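Local coordinates for glucose-inhibited division protein A-related protein, probable oxidoreductase (Thermus thermophilus, PDB 2CUL) that binds flavin-adenine dinucleotide in a Rossmann fold and, as a small relative of the glucose-inhibited division protein A, probably acts as an oxidoreductase, at residues 90-95 against 105-110. Sequence-based numbering, arbitrary orientation.
Sequences TATGLL and RTWEGP. With FAD (flavin-adenine dinucleotide), chain B.
The guanidinium of Arg105 lies over Gly93, whose CA sits 3.4 Å above one face, offset toward the rim; Leu94 O lies at the edge, in plane, 2.9 Å from Arg105 NH1. The chain bends at NE (chi3 -62°) and the guanidinium beyond lies against Gly93 CA, while Leu95 CD2 packs 3.3 Å from Arg105 CG. Arg105 NH2 forms a salt bridge with Asp152 and reaches Thr92 O through a water. An alanine at Arg105 would probably leave Asp152 without this charged mate and uncover Gly93.

The Trp107 ring is met at its edge, in plane, by Thr92 CG2, and the ring of Tyr146 packs edge-to-face with it. Thr92 CG2 also reaches Trp107 CB at 3.6 Å.

The Glu108 carboxylate grips the start of 90-95: Thr90 N donates to OE1 on the syn side over 3.0 Å, nearly straight at 168° and 18° out of the carboxylate plane. Its other oxygen, OE2, accepts from Gln88. Trp107 N donates to Thr90 O (2.8 Å), and further along Thr92 N bonds to Arg105 O and Arg105 N to Gly93 O. This pairing is irregular where the chain turns at Gly93, whose buried N has no partner. Ala91 faces the cofactor: its N donates to FAD N1A, and its O accepts from N6A at 2.9 Å, so the backbone reads the adenine edge.

The contact lies at the end of the hairpin of strands 84-97 and 100-106 away from its connecting loop; there a type I turn from Thr106 to Gly109 leaves the second strand, with helix 148-155 packed against Thr92 and Leu94.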
ATOM      1  N   THR A  90       6.269  -8.895   6.786  1.00  7.63           N
ATOM      2  CA  THR A  90       5.046  -9.363   6.139  1.00  7.96           C
ATOM      3  C   THR A  90       3.888  -9.292   7.128  1.00  8.66           C
ATOM      4  O   THR A  90       3.812 -10.096   8.056  1.00  6.81           O
ATOM      5  CB  THR A  90       5.196 -10.815   5.660  1.00  9.90           C
ATOM      6  OG1 THR A  90       6.353 -10.922   4.822  1.00 11.57           O
ATOM      7  CG2 THR A  90       3.967 -11.238   4.870  1.00  8.28           C
ATOM      8  N   ALA A  91       2.993  -8.325   6.940  1.00  4.83           N
ATOM      9  CA  ALA A  91       1.854  -8.180   7.836  1.00  5.55           C
ATOM     10  C   ALA A  91       0.949  -9.396   7.705  1.00  6.83           C
ATOM     11  O   ALA A  91       0.576  -9.794   6.602  1.00  7.84           O
ATOM     12  CB  ALA A  91       1.077  -6.905   7.513  1.00  7.42           C
ATOM     13  N   THR A  92       0.590  -9.980   8.842  1.00  6.67           N
ATOM     14  CA  THR A  92      -0.251 -11.170   8.847  1.00  8.72           C
ATOM     15  C   THR A  92      -1.563 -10.974   9.594  1.00  9.34           C
ATOM     16  O   THR A  92      -2.435 -11.843   9.567  1.00 10.49           O
ATOM     17  CB  THR A  92       0.492 -12.357   9.490  1.00 10.80           C
ATOM     18  OG1 THR A  92       0.945 -11.981  10.797  1.00  8.89           O
ATOM     19  CG2 THR A  92       1.681 -12.774   8.636  1.00  9.43           C
ATOM     20  N   GLY A  93      -1.704  -9.839  10.265  1.00  8.04           N
ATOM     21  CA  GLY A  93      -2.925  -9.582  11.005  1.00  9.81           C
ATOM     22  C   GLY A  93      -2.892  -8.247  11.717  1.00  9.09           C
ATOM     23  O   GLY A  93      -1.858  -7.584  11.767  1.00  9.13           O
ATOM     24  N   LEU A  94      -4.029  -7.845  12.270  1.00  9.21           N
ATOM     25  CA  LEU A  94      -4.113  -6.573  12.972  1.00  8.43           C
ATOM     26  C   LEU A  94      -3.863  -6.719  14.467  1.00 10.49           C
ATOM     27  O   LEU A  94      -4.398  -7.628  15.107  1.00 11.72           O
ATOM     28  CB  LEU A  94      -5.498  -5.949  12.761  1.00  8.03           C
ATOM     29  CG  LEU A  94      -5.963  -5.723  11.318  1.00  7.66           C
ATOM     30  CD1 LEU A  94      -7.307  -5.006  11.332  1.00  8.88           C
ATOM     31  CD2 LEU A  94      -4.930  -4.898  10.559  1.00  9.01           C
ATOM     32  N   LEU A  95      -3.026  -5.845  15.023  1.00  9.14           N
ATOM     33  CA  LEU A  95      -2.776  -5.865  16.460  1.00 11.39           C
ATOM     34  C   LEU A  95      -3.907  -5.036  17.052  1.00  9.46           C
ATOM     35  O   LEU A  95      -4.074  -3.869  16.697  1.00 10.39           O
ATOM     36  CB  LEU A  95      -1.438  -5.208  16.803  1.00 14.21           C
ATOM     37  CG  LEU A  95      -0.152  -5.970  16.506  1.00 19.09           C
ATOM     38  CD1 LEU A  95       1.037  -5.115  16.927  1.00 20.02           C
ATOM     39  CD2 LEU A  95      -0.146  -7.291  17.266  1.00 17.75           C
ATOM     40  N   ARG A 105       0.665  -7.652  13.186  1.00  8.01           N
ATOM     41  CA  ARG A 105       1.502  -8.786  13.523  1.00  8.55           C
ATOM     42  C   ARG A 105       2.254  -9.058  12.227  1.00  9.64           C
ATOM     43  O   ARG A 105       1.774  -8.702  11.148  1.00  8.52           O
ATOM     44  CB  ARG A 105       0.656 -10.012  13.876  1.00 13.10           C
ATOM     45  CG  ARG A 105      -0.129  -9.885  15.164  1.00 23.01           C
ATOM     46  CD  ARG A 105      -0.616 -11.248  15.643  1.00 28.96           C
ATOM     47  NE  ARG A 105      -1.535 -11.889  14.704  1.00 29.94           N
ATOM     48  CZ  ARG A 105      -2.723 -11.397  14.365  1.00 27.58           C
ATOM     49  NH1 ARG A 105      -3.142 -10.249  14.883  1.00 23.40           N
ATOM     50  NH2 ARG A 105      -3.501 -12.063  13.521  1.00 21.42           N
ATOM     51  N   THR A 106       3.436  -9.656  12.320  1.00  8.32           N
ATOM     52  CA  THR A 106       4.194  -9.975  11.115  1.00  7.74           C
ATOM     53  C   THR A 106       4.559 -11.450  11.123  1.00  8.25           C
ATOM     54  O   THR A 106       4.693 -12.069  12.182  1.00  7.98           O
ATOM     55  CB  THR A 106       5.487  -9.134  10.981  1.00  7.10           C
ATOM     56  OG1 THR A 106       6.438  -9.536  11.974  1.00  9.24           O
ATOM     57  CG2 THR A 106       5.171  -7.652  11.144  1.00  8.07           C
ATOM     58  N   TRP A 107       4.712 -12.011   9.932  1.00  7.08           N
ATOM     59  CA  TRP A 107       5.035 -13.421   9.790  1.00  8.35           C
ATOM     60  C   TRP A 107       6.361 -13.763  10.451  1.00  8.48           C
ATOM     61  O   TRP A 107       6.504 -14.811  11.086  1.00  9.14           O
ATOM     62  CB  TRP A 107       5.110 -13.798   8.312  1.00  9.11           C
ATOM     63  CG  TRP A 107       5.018 -15.271   8.090  1.00  9.60           C
ATOM     64  CD1 TRP A 107       3.876 -16.014   7.980  1.00 13.95           C
ATOM     65  CD2 TRP A 107       6.108 -16.197   8.012  1.00  9.03           C
ATOM     66  NE1 TRP A 107       4.190 -17.345   7.837  1.00 12.22           N
ATOM     67  CE2 TRP A 107       5.553 -17.484   7.854  1.00 12.12           C
ATOM     68  CE3 TRP A 107       7.502 -16.062   8.061  1.00 11.86           C
ATOM     69  CZ2 TRP A 107       6.343 -18.633   7.745  1.00  9.81           C
ATOM     70  CZ3 TRP A 107       8.289 -17.205   7.954  1.00 14.96           C
ATOM     71  CH2 TRP A 107       7.705 -18.472   7.797  1.00 13.12           C
ATOM     72  N   GLU A 108       7.327 -12.867  10.296  1.00  7.82           N
ATOM     73  CA  GLU A 108       8.651 -13.066  10.854  1.00  8.40           C
ATOM     74  C   GLU A 108       8.660 -13.045  12.379  1.00  8.79           C
ATOM     75  O   GLU A 108       9.624 -13.493  13.004  1.00 10.71           O
ATOM     76  CB  GLU A 108       9.607 -12.016  10.282  1.00 10.96           C
ATOM     77  CG  GLU A 108       9.763 -12.070   8.748  1.00 13.99           C
ATOM     78  CD  GLU A 108       8.624 -11.416   7.953  1.00 12.69           C
ATOM     79  OE1 GLU A 108       7.728 -10.777   8.544  1.00 11.72           O
ATOM     80  OE2 GLU A 108       8.640 -11.533   6.707  1.00 17.94           O
ATOM     81  N   GLY A 109       7.587 -12.525  12.973  1.00  9.92           N
ATOM     82  CA  GLY A 109       7.481 -12.494  14.423  1.00 10.99           C
ATOM     83  C   GLY A 109       7.312 -11.151  15.116  1.00  8.83           C
ATOM     84  O   GLY A 109       6.359 -10.960  15.869  1.00  9.25           O
ATOM     85  N   PRO A 110       8.220 -10.194  14.889  1.00  8.40           N
ATOM     86  CA  PRO A 110       8.118  -8.883  15.537  1.00  7.28           C
ATOM     87  C   PRO A 110       6.920  -8.033  15.133  1.00  7.83           C
ATOM     88  O   PRO A 110       6.686  -7.793  13.948  1.00  8.34           O
ATOM     89  CB  PRO A 110       9.429  -8.197  15.147  1.00  8.15           C
ATOM     90  CG  PRO A 110      10.368  -9.349  14.899  1.00  8.80           C
ATOM     91  CD  PRO A 110       9.488 -10.315  14.152  1.00  9.78           C
TER
HETATM   92  PA  FAD B 301       0.803  -1.595  -4.981  1.00  7.35           P
HETATM   93  O1A FAD B 301       0.593  -2.926  -5.573  1.00  7.04           O
HETATM   94  O2A FAD B 301       1.540  -0.558  -5.749  1.00  9.30           O
HETATM   95  O5B FAD B 301       1.543  -1.751  -3.578  1.00  7.46           O
HETATM   96  C5B FAD B 301       1.061  -2.686  -2.611  1.00  6.88           C
HETATM   97  C4B FAD B 301       2.245  -2.996  -1.704  1.00  6.31           C
HETATM   98  O4B FAD B 301       1.724  -3.645  -0.544  1.00  6.30           O
HETATM   99  C3B FAD B 301       3.283  -3.960  -2.314  1.00  8.52           C
HETATM  100  O3B FAD B 301       4.600  -3.469  -2.189  1.00 11.66           O
HETATM  101  C2B FAD B 301       3.043  -5.236  -1.562  1.00  9.58           C
HETATM  102  O2B FAD B 301       4.122  -6.141  -1.523  1.00 10.34           O
HETATM  103  C1B FAD B 301       2.606  -4.704  -0.200  1.00  9.36           C
HETATM  104  N9A FAD B 301       1.863  -5.651   0.627  1.00  8.53           N
HETATM  105  C8A FAD B 301       0.678  -6.276   0.314  1.00  7.89           C
HETATM  106  N7A FAD B 301       0.260  -7.078   1.286  1.00  8.94           N
HETATM  107  C5A FAD B 301       1.222  -6.960   2.270  1.00  7.81           C
HETATM  108  C6A FAD B 301       1.348  -7.560   3.546  1.00  7.36           C
HETATM  109  N6A FAD B 301       0.472  -8.413   4.047  1.00  8.21           N
HETATM  110  N1A FAD B 301       2.459  -7.221   4.302  1.00  8.14           N
HETATM  111  C2A FAD B 301       3.387  -6.334   3.805  1.00  8.34           C
HETATM  112  N3A FAD B 301       3.320  -5.729   2.590  1.00  6.27           N
HETATM  113  C4A FAD B 301       2.223  -6.076   1.864  1.00  7.51           C
HETATM  114  N1  FAD B 301      -2.262   1.197 -13.232  1.00  8.31           N
HETATM  115  C2  FAD B 301      -1.569   1.920 -14.176  1.00 10.43           C
HETATM  116  O2  FAD B 301      -1.525   3.125 -14.132  1.00 11.25           O
HETATM  117  N3  FAD B 301      -0.906   1.223 -15.198  1.00 10.27           N
HETATM  118  C4  FAD B 301      -0.903  -0.149 -15.329  1.00 12.94           C
HETATM  119  O4  FAD B 301      -0.290  -0.704 -16.266  1.00 14.37           O
HETATM  120  C4X FAD B 301      -1.617  -0.889 -14.363  1.00 11.20           C
HETATM  121  N5  FAD B 301      -1.667  -2.274 -14.434  1.00  8.90           N
HETATM  122  C5X FAD B 301      -2.365  -3.005 -13.491  1.00  7.34           C
HETATM  123  C6  FAD B 301      -2.400  -4.395 -13.584  1.00  9.40           C
HETATM  124  C7  FAD B 301      -3.088  -5.193 -12.650  1.00 11.64           C
HETATM  125  C7M FAD B 301      -3.079  -6.693 -12.809  1.00 12.23           C
HETATM  126  C8  FAD B 301      -3.774  -4.534 -11.568  1.00 10.49           C
HETATM  127  C8M FAD B 301      -4.527  -5.312 -10.522  1.00 11.13           C
HETATM  128  C9  FAD B 301      -3.755  -3.122 -11.462  1.00 10.57           C
HETATM  129  C9A FAD B 301      -3.057  -2.327 -12.410  1.00  9.12           C
HETATM  130  N10 FAD B 301      -3.008  -0.890 -12.341  1.00  7.30           N
HETATM  131  C10 FAD B 301      -2.291  -0.173 -13.316  1.00 10.25           C
HETATM  132  C1' FAD B 301      -3.722  -0.113 -11.250  1.00  8.29           C
HETATM  133  C2' FAD B 301      -2.890   0.522 -10.113  1.00  8.60           C
HETATM  134  O2' FAD B 301      -2.254   1.676 -10.590  1.00  8.92           O
HETATM  135  C3' FAD B 301      -1.830  -0.440  -9.538  1.00  9.38           C
HETATM  136  O3' FAD B 301      -2.433  -1.629  -9.030  1.00  9.50           O
HETATM  137  C4' FAD B 301      -1.028   0.174  -8.373  1.00  9.60           C
HETATM  138  O4' FAD B 301       0.121  -0.615  -8.075  1.00  8.11           O
HETATM  139  C5' FAD B 301      -1.947   0.290  -7.141  1.00  8.71           C
HETATM  140  O5' FAD B 301      -1.226   0.906  -6.061  1.00  7.20           O
HETATM  141  P   FAD B 301      -1.304   0.378  -4.569  1.00  7.81           P
HETATM  142  O1P FAD B 301      -0.468   1.318  -3.803  1.00  7.40           O
HETATM  143  O2P FAD B 301      -2.732   0.236  -4.123  1.00  8.29           O
HETATM  144  O3P FAD B 301      -0.670  -1.063  -4.596  1.00  6.38           O
HETATM  145  O   HOH W   1       2.141 -14.398  11.735  1.00 24.21           O
HETATM  146  O   HOH W   2      -2.660 -13.903  11.803  1.00 35.91           O